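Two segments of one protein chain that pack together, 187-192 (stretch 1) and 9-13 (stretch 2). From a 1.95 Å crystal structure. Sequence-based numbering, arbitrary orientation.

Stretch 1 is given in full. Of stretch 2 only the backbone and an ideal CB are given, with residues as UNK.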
# COMPACT_ATOMS: atom_id res chain seq x y z
N ALA B 187 -23.96 -8.73 -20.60
CA ALA B 187 -22.96 -9.08 -19.59
C ALA B 187 -21.86 -8.04 -19.42
O ALA B 187 -21.33 -7.88 -18.31
CB ALA B 187 -22.33 -10.43 -19.92
N GLU B 188 -21.51 -7.36 -20.50
CA GLU B 188 -20.44 -6.36 -20.45
C GLU B 188 -20.78 -5.08 -19.66
O GLU B 188 -19.89 -4.31 -19.31
CB GLU B 188 -19.94 -6.01 -21.87
CG GLU B 188 -21.02 -5.79 -22.89
CD GLU B 188 -21.32 -7.04 -23.74
OE1 GLU B 188 -21.93 -8.02 -23.23
OE2 GLU B 188 -20.95 -7.04 -24.94
N ARG B 189 -22.06 -4.85 -19.35
CA ARG B 189 -22.49 -3.71 -18.53
C ARG B 189 -22.38 -3.97 -17.03
O ARG B 189 -22.63 -3.08 -16.22
CB ARG B 189 -23.95 -3.36 -18.85
CG ARG B 189 -24.22 -2.82 -20.26
CD ARG B 189 -25.71 -2.72 -20.52
NE ARG B 189 -26.34 -1.85 -19.53
CZ ARG B 189 -27.63 -1.81 -19.22
NH1 ARG B 189 -28.52 -2.59 -19.83
NH2 ARG B 189 -28.03 -0.96 -18.27
N ILE B 190 -22.03 -5.20 -16.66
CA ILE B 190 -22.11 -5.65 -15.27
C ILE B 190 -20.73 -5.78 -14.64
O ILE B 190 -19.82 -6.40 -15.19
CB ILE B 190 -22.86 -7.01 -15.16
CG1 ILE B 190 -24.28 -6.89 -15.74
CG2 ILE B 190 -22.94 -7.47 -13.68
CD1 ILE B 190 -24.98 -8.23 -16.05
N CYS B 191 -20.58 -5.19 -13.46
CA CYS B 191 -19.47 -5.49 -12.58
C CYS B 191 -20.03 -5.94 -11.25
O CYS B 191 -21.24 -5.81 -11.01
CB CYS B 191 -18.54 -4.30 -12.40
SG CYS B 191 -19.23 -2.85 -11.61
N VAL B 192 -19.18 -6.54 -10.43
CA VAL B 192 -19.61 -7.09 -9.15
C VAL B 192 -18.72 -6.59 -8.01
O VAL B 192 -17.57 -6.18 -8.22
CB VAL B 192 -19.57 -8.62 -9.16
CG1 VAL B 192 -20.47 -9.18 -10.28
CG2 VAL B 192 -18.11 -9.12 -9.29
N UNK B 9 -11.85 -7.76 -17.11
CA UNK B 9 -12.69 -7.66 -18.29
C UNK B 9 -13.29 -6.25 -18.39
O UNK B 9 -13.51 -5.60 -17.37
CB UNK B 9 -13.79 -8.72 -18.25
N UNK B 10 -13.54 -5.78 -19.62
CA UNK B 10 -14.07 -4.43 -19.79
C UNK B 10 -15.49 -4.21 -19.25
O UNK B 10 -16.27 -5.17 -19.09
CB UNK B 10 -14.05 -4.08 -21.28
N UNK B 11 -15.80 -2.94 -18.99
CA UNK B 11 -17.09 -2.55 -18.48
C UNK B 11 -17.75 -1.49 -19.38
O UNK B 11 -17.24 -0.39 -19.53
CB UNK B 11 -16.95 -2.03 -17.05
N UNK B 12 -18.88 -1.83 -19.97
CA UNK B 12 -19.70 -0.83 -20.66
C UNK B 12 -20.33 0.06 -19.57
O UNK B 12 -20.98 -0.44 -18.67
CB UNK B 12 -20.77 -1.49 -21.54
N UNK B 13 -20.10 1.37 -19.64
CA UNK B 13 -20.40 2.25 -18.53
C UNK B 13 -21.05 3.53 -19.02
O UNK B 13 -20.49 4.61 -18.92
CB UNK B 13 -19.13 2.57 -17.74

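At position 9 the ideal CB has nothing of stretch 1 within 5.5 Å, and phi/psi of -65/150 is an extended conformation open to almost any residue. Stretch 1 sets no preference here. The deposited residue is A9; A9 CB stays 7.1 Å from I190 O, its nearest atom in stretch 1, and makes no contact.

Position 10 is similar: CA-to-CB points sideways and the ideal CB again finds no atom of stretch 1 within 5.5 Å. The phi of -67° is compatible with proline, and the backbone N lies far from any acceptor of stretch 1, so a residue lacking an amide hydrogen would cost no bond across this contact; many others would fit equally well. The residue is P10, with a C-gamma endo ring. Its side chain comes no nearer than P10 CG to E188 CB, 5.8 Å, and its closest approach is through the backbone, P10 O to E188 O at 3.7 Å, two acceptors with no bond between them.

Position 11 has strand angles (-124/117) and a sideways CB, 4.4 Å from E188 O and 5.4 Å from C191 CB. Beyond it lie the backbone from R189 to C191 and the sulfur of C191, whose own CA-to-CB bond points toward stretch 2. A medium or long apolar side chain would suit this surface: leucine, isoleucine or methionine, with valine reaching less far. The residue is L11, chi1 t and chi2 p, and its end comes nearer than its CB. CD1 lies 3.6 Å from R189 C and 3.6 Å from I190 C, while CD2 meets C191 SG at 4.0 Å. Its CA also makes a CA-H...O contact, L11 CA to E188 O at 3.4 Å, with 143° at the hydrogen.

Position 12 faces stretch 1 most directly. Its backbone N is fixed whatever the side chain, provided it is not proline: N donates to E188 O at 2.8 Å, with an N-H...O angle of 160°. CA-to-CB points toward stretch 1, and the ideal CB is 3.7 Å from E188 O and 3.9 Å from R189 CG. The aliphatic part of R189 favours methylene groups near the backbone, so glutamine, glutamate, lysine, arginine or methionine are all plausible, and the geometry does not single one out. The residue is Q12. Its CG packs on R189 CG at 3.8 Å, then the end leads away, leaving the amide without a hydrogen bond to stretch 1.

At position 13 CA-to-CB points away and the ideal CB has no atom of stretch 1 within 5.5 Å, so stretch 1 leaves the choice free. C13 is found, its CB 6.8 Å from R189 O.

Stretch 2 9-13: APLQC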
# COMPACT_ATOMS: atom_id res chain seq x y z
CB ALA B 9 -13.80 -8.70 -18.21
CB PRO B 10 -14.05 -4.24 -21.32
CG PRO B 10 -14.16 -5.61 -21.86
CD PRO B 10 -13.39 -6.48 -20.90
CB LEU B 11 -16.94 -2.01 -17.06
CG LEU B 11 -18.25 -1.72 -16.33
CD1 LEU B 11 -19.06 -3.01 -16.15
CD2 LEU B 11 -18.00 -1.02 -14.95
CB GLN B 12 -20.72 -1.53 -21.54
CG GLN B 12 -21.73 -0.63 -22.20
CD GLN B 12 -21.10 0.41 -23.09
OE1 GLN B 12 -20.20 0.10 -23.88
NE2 GLN B 12 -21.57 1.66 -22.97
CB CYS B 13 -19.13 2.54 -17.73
SG CYS B 13 -19.41 3.30 -16.13
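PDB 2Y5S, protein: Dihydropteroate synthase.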